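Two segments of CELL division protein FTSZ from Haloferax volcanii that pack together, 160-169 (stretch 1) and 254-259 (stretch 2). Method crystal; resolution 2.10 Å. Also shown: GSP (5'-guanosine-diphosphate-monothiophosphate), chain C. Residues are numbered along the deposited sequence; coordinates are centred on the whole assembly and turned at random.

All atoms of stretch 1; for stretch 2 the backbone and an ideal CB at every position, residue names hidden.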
ATOM      1  N   VAL A 160      -0.430  -8.409   3.147  1.00 40.77           N
ATOM      2  CA  VAL A 160      -1.172  -7.718   2.115  1.00 43.26           C
ATOM      3  C   VAL A 160      -1.685  -6.388   2.652  1.00 39.05           C
ATOM      4  O   VAL A 160      -2.639  -6.348   3.417  1.00 39.23           O
ATOM      5  CB  VAL A 160      -2.339  -8.596   1.607  1.00 42.74           C
ATOM      6  CG1 VAL A 160      -3.123  -7.877   0.499  1.00 39.97           C
ATOM      7  CG2 VAL A 160      -1.793  -9.918   1.094  1.00 43.28           C
ATOM      8  N   LEU A 161      -1.043  -5.296   2.247  1.00 41.82           N
ATOM      9  CA  LEU A 161      -1.506  -3.963   2.595  1.00 38.52           C
ATOM     10  C   LEU A 161      -2.636  -3.572   1.626  1.00 41.99           C
ATOM     11  O   LEU A 161      -2.431  -3.475   0.414  1.00 39.93           O
ATOM     12  CB  LEU A 161      -0.333  -2.977   2.526  1.00 40.88           C
ATOM     13  CG  LEU A 161      -0.617  -1.477   2.661  1.00 49.14           C
ATOM     14  CD1 LEU A 161      -1.346  -1.179   3.953  1.00 46.31           C
ATOM     15  CD2 LEU A 161       0.686  -0.644   2.539  1.00 39.94           C
ATOM     16  N   LEU A 162      -3.833  -3.362   2.153  1.00 44.47           N
ATOM     17  CA  LEU A 162      -4.994  -3.146   1.296  1.00 41.37           C
ATOM     18  C   LEU A 162      -5.364  -1.687   1.131  1.00 45.90           C
ATOM     19  O   LEU A 162      -5.395  -0.922   2.096  1.00 50.83           O
ATOM     20  CB  LEU A 162      -6.212  -3.899   1.831  1.00 44.16           C
ATOM     21  CG  LEU A 162      -6.329  -5.402   1.579  1.00 47.03           C
ATOM     22  CD1 LEU A 162      -7.661  -5.922   2.147  1.00 45.52           C
ATOM     23  CD2 LEU A 162      -6.209  -5.711   0.082  1.00 48.99           C
ATOM     24  N   VAL A 163      -5.666  -1.321  -0.108  1.00 47.16           N
ATOM     25  CA  VAL A 163      -6.227  -0.026  -0.435  1.00 44.12           C
ATOM     26  C   VAL A 163      -7.653  -0.219  -0.920  1.00 45.53           C
ATOM     27  O   VAL A 163      -7.893  -0.887  -1.932  1.00 48.06           O
ATOM     28  CB  VAL A 163      -5.443   0.629  -1.587  1.00 48.87           C
ATOM     29  CG1 VAL A 163      -6.099   1.943  -1.997  1.00 49.98           C
ATOM     30  CG2 VAL A 163      -3.998   0.825  -1.197  1.00 54.91           C
ATOM     31  N   ASP A 164      -8.600   0.371  -0.207  1.00 46.92           N
ATOM     32  CA  ASP A 164      -9.992   0.376  -0.633  1.00 47.55           C
ATOM     33  C   ASP A 164     -10.279   1.614  -1.505  1.00 49.17           C
ATOM     34  O   ASP A 164     -10.261   2.744  -1.012  1.00 47.59           O
ATOM     35  CB  ASP A 164     -10.883   0.353   0.610  1.00 50.64           C
ATOM     36  CG  ASP A 164     -12.365   0.303   0.284  1.00 53.60           C
ATOM     37  OD1 ASP A 164     -12.743   0.066  -0.889  1.00 53.72           O
ATOM     38  OD2 ASP A 164     -13.163   0.491   1.227  1.00 57.10           O
ATOM     39  N   ASN A 165     -10.531   1.402  -2.799  1.00 44.75           N
ATOM     40  CA  ASN A 165     -10.829   2.506  -3.710  1.00 40.73           C
ATOM     41  C   ASN A 165     -12.003   3.350  -3.240  1.00 41.07           C
ATOM     42  O   ASN A 165     -12.029   4.568  -3.426  1.00 42.77           O
ATOM     43  CB  ASN A 165     -11.114   1.990  -5.135  1.00 42.82           C
ATOM     44  CG  ASN A 165      -9.843   1.781  -5.946  1.00 41.81           C
ATOM     45  OD1 ASN A 165      -8.739   2.016  -5.444  1.00 38.24           O
ATOM     46  ND2 ASN A 165      -9.991   1.329  -7.210  1.00 38.00           N
ATOM     47  N   ASP A 166     -12.990   2.692  -2.648  1.00 42.05           N
ATOM     48  CA  ASP A 166     -14.139   3.390  -2.089  1.00 43.99           C
ATOM     49  C   ASP A 166     -13.758   4.312  -0.920  1.00 48.49           C
ATOM     50  O   ASP A 166     -14.531   5.194  -0.566  1.00 50.47           O
ATOM     51  CB  ASP A 166     -15.206   2.390  -1.630  1.00 47.68           C
ATOM     52  CG  ASP A 166     -16.088   1.918  -2.764  1.00 51.74           C
ATOM     53  OD1 ASP A 166     -16.029   2.520  -3.858  1.00 55.47           O
ATOM     54  OD2 ASP A 166     -16.848   0.945  -2.564  1.00 57.41           O
ATOM     55  N   ALA A 167     -12.579   4.115  -0.324  1.00 42.40           N
ATOM     56  CA  ALA A 167     -12.167   4.954   0.808  1.00 46.77           C
ATOM     57  C   ALA A 167     -11.673   6.328   0.349  1.00 51.73           C
ATOM     58  O   ALA A 167     -11.529   7.250   1.149  1.00 47.83           O
ATOM     59  CB  ALA A 167     -11.097   4.264   1.638  1.00 47.38           C
ATOM     60  N   PHE A 168     -11.413   6.462  -0.946  1.00 44.44           N
ATOM     61  CA  PHE A 168     -10.842   7.696  -1.476  1.00 44.03           C
ATOM     62  C   PHE A 168     -11.706   8.231  -2.605  1.00 51.13           C
ATOM     63  O   PHE A 168     -11.561   7.828  -3.765  1.00 53.69           O
ATOM     64  CB  PHE A 168      -9.423   7.429  -1.955  1.00 40.18           C
ATOM     65  CG  PHE A 168      -8.536   6.870  -0.887  1.00 46.71           C
ATOM     66  CD1 PHE A 168      -7.959   7.708   0.057  1.00 47.78           C
ATOM     67  CD2 PHE A 168      -8.315   5.511  -0.793  1.00 40.36           C
ATOM     68  CE1 PHE A 168      -7.148   7.200   1.061  1.00 51.24           C
ATOM     69  CE2 PHE A 168      -7.506   4.997   0.228  1.00 49.09           C
ATOM     70  CZ  PHE A 168      -6.927   5.838   1.146  1.00 42.21           C
ATOM     71  N   ARG A 169     -12.621   9.123  -2.242  1.00 49.60           N
ATOM     72  CA  ARG A 169     -13.606   9.665  -3.163  1.00 51.25           C
ATOM     73  C   ARG A 169     -13.745  11.161  -2.938  1.00 56.51           C
ATOM     74  O   ARG A 169     -13.678  11.639  -1.809  1.00 58.00           O
ATOM     75  CB  ARG A 169     -14.969   9.022  -2.931  1.00 53.35           C
ATOM     76  CG  ARG A 169     -14.942   7.511  -2.762  1.00 62.91           C
ATOM     77  CD  ARG A 169     -16.342   6.969  -2.921  1.00 61.96           C
ATOM     78  NE  ARG A 169     -16.859   7.395  -4.208  1.00 61.34           N
ATOM     79  CZ  ARG A 169     -17.005   6.587  -5.252  1.00 57.03           C
ATOM     80  NH1 ARG A 169     -16.713   5.299  -5.133  1.00 53.24           N
ATOM     81  NH2 ARG A 169     -17.468   7.066  -6.402  1.00 52.62           N
ATOM     82  N   UNK A 254      -8.958   7.689   8.674  1.00 54.57           N
ATOM     83  CA  UNK A 254      -7.977   7.941   7.630  1.00 48.66           C
ATOM     84  C   UNK A 254      -7.244   6.714   7.136  1.00 46.18           C
ATOM     85  O   UNK A 254      -6.160   6.814   6.566  1.00 41.89           O
ATOM     86  CB  UNK A 254      -6.951   8.957   8.136  1.00 48.66           C
ATOM     87  N   UNK A 255      -7.841   5.549   7.351  1.00 43.62           N
ATOM     88  CA  UNK A 255      -7.181   4.294   7.051  1.00 34.32           C
ATOM     89  C   UNK A 255      -7.434   3.859   5.599  1.00 41.87           C
ATOM     90  O   UNK A 255      -8.498   4.117   5.034  1.00 42.53           O
ATOM     91  CB  UNK A 255      -7.657   3.210   8.021  1.00 34.32           C
ATOM     92  N   UNK A 256      -6.444   3.214   4.994  1.00 41.91           N
ATOM     93  CA  UNK A 256      -6.528   2.805   3.594  1.00 44.29           C
ATOM     94  C   UNK A 256      -7.584   1.715   3.374  1.00 43.54           C
ATOM     95  O   UNK A 256      -8.132   1.575   2.273  1.00 44.08           O
ATOM     96  CB  UNK A 256      -5.162   2.309   3.114  1.00 44.29           C
ATOM     97  N   UNK A 257      -7.841   0.950   4.431  1.00 45.33           N
ATOM     98  CA  UNK A 257      -8.956   0.007   4.519  1.00 45.26           C
ATOM     99  C   UNK A 257      -9.878   0.394   5.688  1.00 46.75           C
ATOM    100  O   UNK A 257      -9.434   0.397   6.832  1.00 52.96           O
ATOM    101  CB  UNK A 257      -8.439  -1.422   4.692  1.00 45.26           C
ATOM    102  N   UNK A 258     -11.165   0.703   5.421  1.00 49.93           N
ATOM    103  CA  UNK A 258     -12.094   1.073   6.509  1.00 44.83           C
ATOM    104  C   UNK A 258     -12.270   0.002   7.590  1.00 45.06           C
ATOM    105  O   UNK A 258     -12.210  -1.201   7.305  1.00 41.61           O
ATOM    106  CB  UNK A 258     -13.466   1.395   5.913  1.00 44.83           C
ATOM    107  N   UNK A 259     -12.522   0.456   8.818  1.00 46.23           N
ATOM    108  CA  UNK A 259     -12.780  -0.423   9.963  1.00 44.52           C
ATOM    109  C   UNK A 259     -11.624  -1.407  10.220  1.00 46.90           C
ATOM    110  O   UNK A 259     -11.840  -2.606  10.390  1.00 48.26           O
ATOM    111  CB  UNK A 259     -14.078  -1.201   9.734  1.00 44.52           C
TER
HETATM  112  PG  GSP C1342      -7.946  -6.519 -17.140  1.00 65.49           P
HETATM  113  O3B GSP C1342      -6.539  -6.704 -16.392  1.00 81.37           O
HETATM  114  S1G GSP C1342      -9.587  -6.214 -15.916  1.00 66.45           S
HETATM  115  O2G GSP C1342      -7.857  -5.346 -18.159  1.00121.21           O
HETATM  116  O3G GSP C1342      -8.173  -7.823 -17.793  1.00 56.17           O
HETATM  117  PB  GSP C1342      -5.878  -5.730 -15.313  1.00 46.49           P
HETATM  118  O1B GSP C1342      -4.808  -4.831 -15.880  1.00 43.19           O
HETATM  119  O2B GSP C1342      -5.229  -6.607 -14.250  1.00 59.46           O
HETATM  120  PA  GSP C1342      -6.703  -3.534 -13.774  1.00 46.26           P
HETATM  121  O1A GSP C1342      -7.113  -2.261 -14.465  1.00 49.09           O
HETATM  122  O2A GSP C1342      -5.280  -3.372 -13.308  1.00 54.10           O
HETATM  123  O3A GSP C1342      -6.964  -4.806 -14.654  1.00 54.38           O
HETATM  124  O5' GSP C1342      -7.521  -3.754 -12.472  1.00 55.57           O
HETATM  125  C5' GSP C1342      -8.849  -3.373 -12.335  1.00 50.00           C
HETATM  126  C4' GSP C1342      -9.160  -2.919 -10.973  1.00 53.13           C
HETATM  127  O4' GSP C1342      -8.246  -1.946 -10.562  1.00 46.50           O
HETATM  128  C3' GSP C1342     -10.490  -2.287 -10.882  1.00 47.18           C
HETATM  129  O3' GSP C1342     -10.931  -2.500  -9.596  1.00 50.09           O
HETATM  130  C2' GSP C1342     -10.237  -0.864 -11.080  1.00 51.09           C
HETATM  131  O2' GSP C1342     -11.190  -0.121 -10.397  1.00 57.03           O
HETATM  132  C1' GSP C1342      -8.946  -0.682 -10.445  1.00 46.09           C
HETATM  133  N9  GSP C1342      -8.085   0.330 -11.024  1.00 45.92           N
HETATM  134  C8  GSP C1342      -7.813   0.502 -12.321  1.00 47.15           C
HETATM  135  N7  GSP C1342      -6.929   1.510 -12.456  1.00 50.23           N
HETATM  136  C5  GSP C1342      -6.624   1.982 -11.210  1.00 42.94           C
HETATM  137  C6  GSP C1342      -5.754   3.007 -10.749  1.00 42.60           C
HETATM  138  O6  GSP C1342      -5.013   3.782 -11.621  1.00 44.56           O
HETATM  139  N1  GSP C1342      -5.680   3.233  -9.415  1.00 40.41           N
HETATM  140  C2  GSP C1342      -6.402   2.489  -8.548  1.00 43.18           C
HETATM  141  N2  GSP C1342      -6.267   2.784  -7.117  1.00 40.27           N
HETATM  142  N3  GSP C1342      -7.228   1.506  -8.938  1.00 45.25           N
HETATM  143  C4  GSP C1342      -7.357   1.238 -10.291  1.00 45.77           C

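Stretch 1 carries the last part of a strand, through Asp164, and then turns through a short 3-10 segment; stretch 2, with no regular structure, lies against the end of that strand.

At position 254 the CA-to-CB direction leads away, and the ideal CB has nothing of stretch 1 within 5.5 Å, so this contact asks for no particular side chain; phi and psi of -96° and 21° are open to many residues. The deposited residue is Gly254.

Position 255 also points away, with extended backbone angles, and again the contact leaves the choice wide. It is Thr255, whose OG1 turns back on its own stretch and donates to the backbone O of position 257, 2.9 Å from OG1.

Position 256 is where the fit becomes demanding. Its backbone O accepts from Asp164 N at 2.8 Å, nearly straight at 172°, a bond that any residue could supply. The CB points sideways, and the ideal CB lies 3.4 Å from Leu162 O and 4.4 Å from Phe168 CZ. A carbonyl oxygen so near favours a small side chain carrying a donor: serine or threonine would suit, and alanine or glycine would fit but leave that oxygen without a partner from here. It is Ser256. With chi1 in p, its OG donates to Leu162 O at 2.8 Å, so side chain and backbone together fasten this residue to both sides of Val163. Phe168 closes in from another direction, its CZ 3.9 Å from Ser256 CA.

At position 257 the CB again points sideways, 4.0 Å from Leu162 O and 5.1 Å from Asp164 CB. The visible apolar surface is the Leu162 side chain, so leucine, isoleucine, valine or methionine would all be reasonable. Leu257 is found, with chi1 t and chi2 p; its CD2 comes to 4.3 Å from Leu162 CD1, an apolar contact beside the polar clasp.

Position 258 has phi near -59° and psi near 149°, angles that proline accepts readily, though many residues do too. Nearby stand the Asp164 carboxylate, with OD2 4.8 Å from the ideal CB, and the methyl of Ala167. A donor-bearing side chain could be imagined as well as a compact apolar one. Pro258 takes the second course: its ring CD lies 3.2 Å from Asp164 OD2 and 4.3 Å from Ala167 CB.

Position 259 is out of reach. Its positive phi, 58°, would suit glycine, asparagine or aspartate; Asp259 occupies it and takes no part in the contact.

Stretch 2 254-259: GTSLPD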
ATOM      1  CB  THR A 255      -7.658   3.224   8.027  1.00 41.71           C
ATOM      2  OG1 THR A 255      -7.143   1.948   7.643  1.00 61.69           O
ATOM      3  CG2 THR A 255      -9.153   3.181   8.028  1.00 37.47           C
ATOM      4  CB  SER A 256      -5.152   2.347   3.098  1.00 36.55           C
ATOM      5  OG  SER A 256      -4.708   1.217   3.823  1.00 37.31           O
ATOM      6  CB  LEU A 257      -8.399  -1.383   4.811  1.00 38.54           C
ATOM      7  CG  LEU A 257      -9.432  -2.477   5.088  1.00 47.58           C
ATOM      8  CD1 LEU A 257     -10.200  -2.830   3.798  1.00 47.99           C
ATOM      9  CD2 LEU A 257      -8.755  -3.708   5.677  1.00 48.97           C
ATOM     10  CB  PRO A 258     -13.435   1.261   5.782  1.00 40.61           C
ATOM     11  CG  PRO A 258     -13.060   1.590   4.375  1.00 45.76           C
ATOM     12  CD  PRO A 258     -11.794   0.827   4.092  1.00 40.85           C
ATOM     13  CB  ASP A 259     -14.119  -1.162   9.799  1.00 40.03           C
ATOM     14  CG  ASP A 259     -14.612  -1.784  11.100  1.00 56.35           C
ATOM     15  OD1 ASP A 259     -14.289  -1.242  12.180  1.00 60.30           O
ATOM     16  OD2 ASP A 259     -15.327  -2.813  11.046  1.00 58.21           O
TER
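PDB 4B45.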